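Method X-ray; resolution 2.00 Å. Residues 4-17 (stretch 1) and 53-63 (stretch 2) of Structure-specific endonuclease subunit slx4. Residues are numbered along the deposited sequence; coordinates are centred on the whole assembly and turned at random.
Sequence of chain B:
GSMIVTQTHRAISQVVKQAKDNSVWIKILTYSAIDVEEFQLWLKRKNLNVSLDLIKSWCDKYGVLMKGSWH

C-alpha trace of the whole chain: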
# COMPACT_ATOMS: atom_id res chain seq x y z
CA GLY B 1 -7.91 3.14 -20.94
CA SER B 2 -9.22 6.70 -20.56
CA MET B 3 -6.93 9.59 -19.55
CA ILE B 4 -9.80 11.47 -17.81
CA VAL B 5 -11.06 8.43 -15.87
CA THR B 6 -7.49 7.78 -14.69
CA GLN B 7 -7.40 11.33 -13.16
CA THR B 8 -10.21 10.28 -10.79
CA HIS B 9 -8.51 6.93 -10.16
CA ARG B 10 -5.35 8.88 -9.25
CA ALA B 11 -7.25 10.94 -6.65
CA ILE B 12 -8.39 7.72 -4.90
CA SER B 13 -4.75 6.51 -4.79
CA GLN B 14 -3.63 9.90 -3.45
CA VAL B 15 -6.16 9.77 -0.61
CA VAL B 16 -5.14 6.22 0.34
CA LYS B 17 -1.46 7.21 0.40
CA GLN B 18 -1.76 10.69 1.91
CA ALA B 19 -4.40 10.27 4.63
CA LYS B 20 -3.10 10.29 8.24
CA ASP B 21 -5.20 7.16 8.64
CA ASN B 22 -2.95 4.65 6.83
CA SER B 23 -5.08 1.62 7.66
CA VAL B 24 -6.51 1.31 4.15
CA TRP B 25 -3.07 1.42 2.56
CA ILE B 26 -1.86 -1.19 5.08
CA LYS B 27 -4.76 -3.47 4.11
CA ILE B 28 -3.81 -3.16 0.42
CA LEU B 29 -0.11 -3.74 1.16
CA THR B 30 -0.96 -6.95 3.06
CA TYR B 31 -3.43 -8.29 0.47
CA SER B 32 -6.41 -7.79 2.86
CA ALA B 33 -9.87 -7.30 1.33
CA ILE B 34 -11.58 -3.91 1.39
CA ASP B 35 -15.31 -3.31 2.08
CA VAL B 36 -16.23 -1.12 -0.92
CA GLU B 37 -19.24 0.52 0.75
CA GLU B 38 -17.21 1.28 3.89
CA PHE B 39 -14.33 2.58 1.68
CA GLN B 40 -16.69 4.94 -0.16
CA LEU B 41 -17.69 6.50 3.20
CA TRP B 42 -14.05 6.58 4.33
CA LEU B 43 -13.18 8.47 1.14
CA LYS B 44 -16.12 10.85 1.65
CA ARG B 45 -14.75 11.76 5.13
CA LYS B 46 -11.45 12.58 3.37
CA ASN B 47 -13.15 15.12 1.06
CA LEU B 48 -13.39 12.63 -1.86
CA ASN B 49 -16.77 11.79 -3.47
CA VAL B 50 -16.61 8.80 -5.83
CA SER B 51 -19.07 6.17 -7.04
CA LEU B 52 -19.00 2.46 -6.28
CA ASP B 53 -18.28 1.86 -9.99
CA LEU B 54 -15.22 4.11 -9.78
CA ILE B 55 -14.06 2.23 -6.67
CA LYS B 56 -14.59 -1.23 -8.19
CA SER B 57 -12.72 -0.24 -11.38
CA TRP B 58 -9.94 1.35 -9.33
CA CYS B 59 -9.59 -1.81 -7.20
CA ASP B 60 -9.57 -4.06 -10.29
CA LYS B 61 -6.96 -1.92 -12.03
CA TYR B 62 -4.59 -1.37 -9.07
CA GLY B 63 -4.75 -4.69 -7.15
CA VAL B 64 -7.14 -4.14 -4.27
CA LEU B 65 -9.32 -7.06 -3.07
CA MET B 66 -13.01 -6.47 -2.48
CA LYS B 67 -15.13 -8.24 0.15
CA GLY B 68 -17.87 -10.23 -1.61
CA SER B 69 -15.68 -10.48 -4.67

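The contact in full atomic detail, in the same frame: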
# COMPACT_ATOMS: atom_id res chain seq x y z
N ILE B 4 -8.96 10.74 -18.78
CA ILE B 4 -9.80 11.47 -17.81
C ILE B 4 -10.30 10.60 -16.65
O ILE B 4 -10.35 11.05 -15.50
CB ILE B 4 -10.98 12.22 -18.50
CG1 ILE B 4 -10.46 13.37 -19.38
CG2 ILE B 4 -12.01 12.71 -17.46
CD1 ILE B 4 -11.55 14.07 -20.23
N VAL B 5 -10.69 9.36 -16.95
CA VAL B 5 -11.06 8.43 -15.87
C VAL B 5 -9.87 8.18 -14.93
O VAL B 5 -10.02 8.15 -13.70
CB VAL B 5 -11.63 7.09 -16.41
CG1 VAL B 5 -11.83 6.09 -15.28
CG2 VAL B 5 -12.94 7.31 -17.14
N THR B 6 -8.68 8.02 -15.51
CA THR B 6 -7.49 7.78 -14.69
C THR B 6 -7.15 8.96 -13.74
O THR B 6 -6.53 8.76 -12.70
CB THR B 6 -6.25 7.36 -15.53
OG1 THR B 6 -5.79 8.47 -16.29
CG2 THR B 6 -6.60 6.21 -16.46
N GLN B 7 -7.57 10.18 -14.09
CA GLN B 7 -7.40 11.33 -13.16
C GLN B 7 -8.22 11.14 -11.88
O GLN B 7 -7.78 11.50 -10.80
CB GLN B 7 -7.78 12.66 -13.81
CG GLN B 7 -7.04 13.01 -15.11
CD GLN B 7 -7.72 14.13 -15.91
OE1 GLN B 7 -8.60 14.85 -15.40
NE2 GLN B 7 -7.31 14.30 -17.16
N THR B 8 -9.44 10.57 -12.00
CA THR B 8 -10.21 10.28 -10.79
C THR B 8 -9.64 9.07 -10.03
O THR B 8 -9.61 9.05 -8.79
CB THR B 8 -11.72 10.06 -11.09
OG1 THR B 8 -12.23 11.18 -11.81
CG2 THR B 8 -12.45 10.01 -9.79
N HIS B 9 -9.16 8.09 -10.77
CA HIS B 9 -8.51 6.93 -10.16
C HIS B 9 -7.25 7.34 -9.39
O HIS B 9 -6.90 6.72 -8.38
CB HIS B 9 -8.16 5.89 -11.23
CG HIS B 9 -9.32 5.05 -11.66
ND1 HIS B 9 -9.26 4.19 -12.73
CD2 HIS B 9 -10.58 4.95 -11.16
CE1 HIS B 9 -10.43 3.59 -12.88
NE2 HIS B 9 -11.25 4.03 -11.94
N ARG B 10 -6.58 8.38 -9.87
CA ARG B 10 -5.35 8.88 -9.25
C ARG B 10 -5.66 9.56 -7.91
O ARG B 10 -4.93 9.37 -6.94
CB ARG B 10 -4.64 9.85 -10.21
CG ARG B 10 -3.25 10.32 -9.73
CD ARG B 10 -2.62 11.27 -10.75
NE ARG B 10 -1.23 11.61 -10.46
CZ ARG B 10 -0.84 12.46 -9.51
NH1 ARG B 10 -1.72 13.06 -8.71
NH2 ARG B 10 0.45 12.71 -9.35
N ALA B 11 -6.77 10.31 -7.87
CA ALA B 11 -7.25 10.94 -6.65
C ALA B 11 -7.56 9.92 -5.55
O ALA B 11 -7.26 10.18 -4.37
CB ALA B 11 -8.48 11.81 -6.94
N ILE B 12 -8.14 8.76 -5.91
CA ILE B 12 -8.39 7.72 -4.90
C ILE B 12 -7.04 7.23 -4.33
O ILE B 12 -6.87 7.14 -3.10
CB ILE B 12 -9.22 6.52 -5.45
CG1 ILE B 12 -10.61 6.98 -5.97
CG2 ILE B 12 -9.40 5.43 -4.37
CD1 ILE B 12 -11.28 5.96 -6.93
N SER B 13 -6.08 6.95 -5.22
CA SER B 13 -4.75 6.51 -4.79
C SER B 13 -4.10 7.54 -3.87
O SER B 13 -3.51 7.18 -2.84
CB SER B 13 -3.85 6.20 -5.99
OG SER B 13 -4.42 5.16 -6.80
N GLN B 14 -4.21 8.82 -4.25
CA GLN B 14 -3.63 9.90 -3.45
C GLN B 14 -4.23 9.97 -2.06
O GLN B 14 -3.50 10.17 -1.10
CB GLN B 14 -3.70 11.26 -4.16
CG GLN B 14 -2.84 11.35 -5.41
CD GLN B 14 -1.37 11.06 -5.15
OE1 GLN B 14 -0.72 11.77 -4.36
NE2 GLN B 14 -0.84 10.04 -5.80
N VAL B 15 -5.54 9.76 -1.93
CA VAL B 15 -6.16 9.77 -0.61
C VAL B 15 -5.67 8.60 0.26
O VAL B 15 -5.35 8.76 1.46
CB VAL B 15 -7.70 9.76 -0.69
CG1 VAL B 15 -8.27 9.62 0.69
CG2 VAL B 15 -8.22 11.07 -1.34
N VAL B 16 -5.63 7.41 -0.34
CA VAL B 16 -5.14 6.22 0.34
C VAL B 16 -3.73 6.44 0.90
O VAL B 16 -3.46 6.08 2.05
CB VAL B 16 -5.17 4.99 -0.62
CG1 VAL B 16 -4.42 3.78 -0.00
CG2 VAL B 16 -6.62 4.62 -0.93
N LYS B 17 -2.87 7.05 0.09
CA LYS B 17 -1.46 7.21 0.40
C LYS B 17 -1.13 8.45 1.22
O LYS B 17 -0.07 8.51 1.85
CB LYS B 17 -0.63 7.22 -0.89
CG LYS B 17 -0.63 5.87 -1.62
CD LYS B 17 0.35 5.84 -2.78
CE LYS B 17 -0.10 6.69 -3.96
NZ LYS B 17 0.89 6.54 -5.10
N ASP B 53 -18.88 2.30 -8.73
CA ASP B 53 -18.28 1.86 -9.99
C ASP B 53 -16.83 2.33 -10.14
O ASP B 53 -15.97 1.57 -10.60
CB ASP B 53 -19.10 2.34 -11.20
CG ASP B 53 -20.39 1.54 -11.41
OD1 ASP B 53 -20.56 0.48 -10.77
OD2 ASP B 53 -21.24 1.98 -12.20
N LEU B 54 -16.57 3.57 -9.74
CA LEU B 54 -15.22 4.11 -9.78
C LEU B 54 -14.30 3.37 -8.82
O LEU B 54 -13.12 3.17 -9.11
CB LEU B 54 -15.24 5.61 -9.44
CG LEU B 54 -15.38 6.57 -10.63
CD1 LEU B 54 -15.32 8.01 -10.15
CD2 LEU B 54 -14.30 6.30 -11.67
N ILE B 55 -14.84 2.96 -7.68
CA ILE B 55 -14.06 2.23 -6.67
C ILE B 55 -13.75 0.82 -7.16
O ILE B 55 -12.61 0.39 -7.13
CB ILE B 55 -14.76 2.21 -5.29
CG1 ILE B 55 -14.71 3.61 -4.69
CG2 ILE B 55 -14.08 1.19 -4.34
CD1 ILE B 55 -15.71 3.83 -3.55
N LYS B 56 -14.78 0.12 -7.66
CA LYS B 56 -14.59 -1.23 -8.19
C LYS B 56 -13.57 -1.25 -9.32
O LYS B 56 -12.71 -2.15 -9.35
CB LYS B 56 -15.93 -1.84 -8.61
CG LYS B 56 -16.89 -2.03 -7.44
CD LYS B 56 -18.30 -2.40 -7.89
CE LYS B 56 -19.18 -2.65 -6.67
NZ LYS B 56 -20.60 -2.94 -7.05
N SER B 57 -13.65 -0.28 -10.24
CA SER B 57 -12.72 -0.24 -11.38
C SER B 57 -11.31 0.11 -10.93
O SER B 57 -10.34 -0.42 -11.46
CB SER B 57 -13.18 0.70 -12.51
OG SER B 57 -13.31 2.05 -12.07
N TRP B 58 -11.21 0.99 -9.93
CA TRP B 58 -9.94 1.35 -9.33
C TRP B 58 -9.31 0.10 -8.69
O TRP B 58 -8.17 -0.23 -8.98
CB TRP B 58 -10.13 2.48 -8.30
CG TRP B 58 -8.87 2.91 -7.62
CD1 TRP B 58 -7.92 3.77 -8.08
CD2 TRP B 58 -8.44 2.49 -6.32
NE1 TRP B 58 -6.91 3.90 -7.15
CE2 TRP B 58 -7.21 3.13 -6.06
CE3 TRP B 58 -8.99 1.64 -5.35
CZ2 TRP B 58 -6.50 2.94 -4.86
CZ3 TRP B 58 -8.29 1.46 -4.15
CH2 TRP B 58 -7.06 2.11 -3.92
N CYS B 59 -10.08 -0.60 -7.86
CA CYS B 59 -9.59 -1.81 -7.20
C CYS B 59 -9.11 -2.84 -8.22
O CYS B 59 -8.02 -3.42 -8.07
CB CYS B 59 -10.65 -2.46 -6.29
SG CYS B 59 -11.14 -1.57 -4.79
N ASP B 60 -9.91 -3.06 -9.27
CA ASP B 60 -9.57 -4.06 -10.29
C ASP B 60 -8.29 -3.68 -10.99
O ASP B 60 -7.46 -4.53 -11.25
CB ASP B 60 -10.70 -4.23 -11.32
CG ASP B 60 -10.54 -5.50 -12.16
OD1 ASP B 60 -10.19 -6.56 -11.60
OD2 ASP B 60 -10.77 -5.42 -13.39
N LYS B 61 -8.12 -2.39 -11.29
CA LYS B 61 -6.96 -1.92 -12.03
C LYS B 61 -5.67 -1.90 -11.20
O LYS B 61 -4.58 -2.16 -11.73
CB LYS B 61 -7.25 -0.53 -12.63
CG LYS B 61 -6.10 0.15 -13.35
CD LYS B 61 -5.96 -0.35 -14.77
CE LYS B 61 -4.89 0.41 -15.53
NZ LYS B 61 -5.17 1.88 -15.61
N TYR B 62 -5.78 -1.61 -9.91
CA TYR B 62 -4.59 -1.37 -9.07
C TYR B 62 -4.31 -2.42 -7.98
O TYR B 62 -3.41 -2.22 -7.16
CB TYR B 62 -4.63 0.05 -8.47
CG TYR B 62 -4.59 1.11 -9.54
CD1 TYR B 62 -3.39 1.46 -10.17
CD2 TYR B 62 -5.76 1.74 -9.97
CE1 TYR B 62 -3.36 2.41 -11.18
CE2 TYR B 62 -5.74 2.70 -10.98
CZ TYR B 62 -4.54 3.03 -11.58
OH TYR B 62 -4.52 3.97 -12.58
N GLY B 63 -5.06 -3.52 -7.97
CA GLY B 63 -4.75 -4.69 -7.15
C GLY B 63 -5.29 -4.64 -5.73
O GLY B 63 -4.60 -5.01 -4.75
O HOH W 1 -6.75 4.26 -14.18

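Stretch 1 is helical from T6 onward, and the helix continues past K17. Residues 53-62 form a second helix, and G63 follows it with positive phi, a conformation that favours glycine. The two axes cross at -80°, nearly at right angles, and approach to 10.2 Å. Such a steep crossing limits the contact to a compact patch. The backbones come nearest at H9 and W58, whose CA atoms are 5.8 Å apart.

These two residues also interlock. The side chain of H9 sits among L54, S57, W58 and Y62. The side chain of W58 sits among H9, I12, S13 and V16. Their rings form an offset edge-to-face pair, with the edge of W58 toward the face of H9.

Both aromatic side chains also use their polar atoms. H9 NE2 and S57 OG share a hydrogen bond of 2.9 Å at the edge of the imidazole. W58 NE1 donates to S13 OG at 2.8 Å, so the indole nitrogen is satisfied although W58 is buried. The carbonyl H9 O is also near, 3.1 Å from W58 NE1. On its other nitrogen, H9 ND1 lies 2.9 Å from a water oxygen. That water also hydrogen-bonds Y62 OH, at 2.8 Å from its O, and accepts a weak bond from K61 NZ. It therefore links the two helices.

Apolar contacts fill the rest. I12 CG2 lies over the face of the W58 six-membered ring, 3.6 Å from its centroid, in a CH-pi contact. V16 CG2 reaches W58 CH2 at 3.9 Å. Near the start of the first stretch, L54 extends the patch. Its CA-to-CB bond points sideways, but its end comes nearer, bringing CD1 to 3.5 Å from T8 CG2. V5 CG1 is more distant, 4.4 Å from L54 CD2.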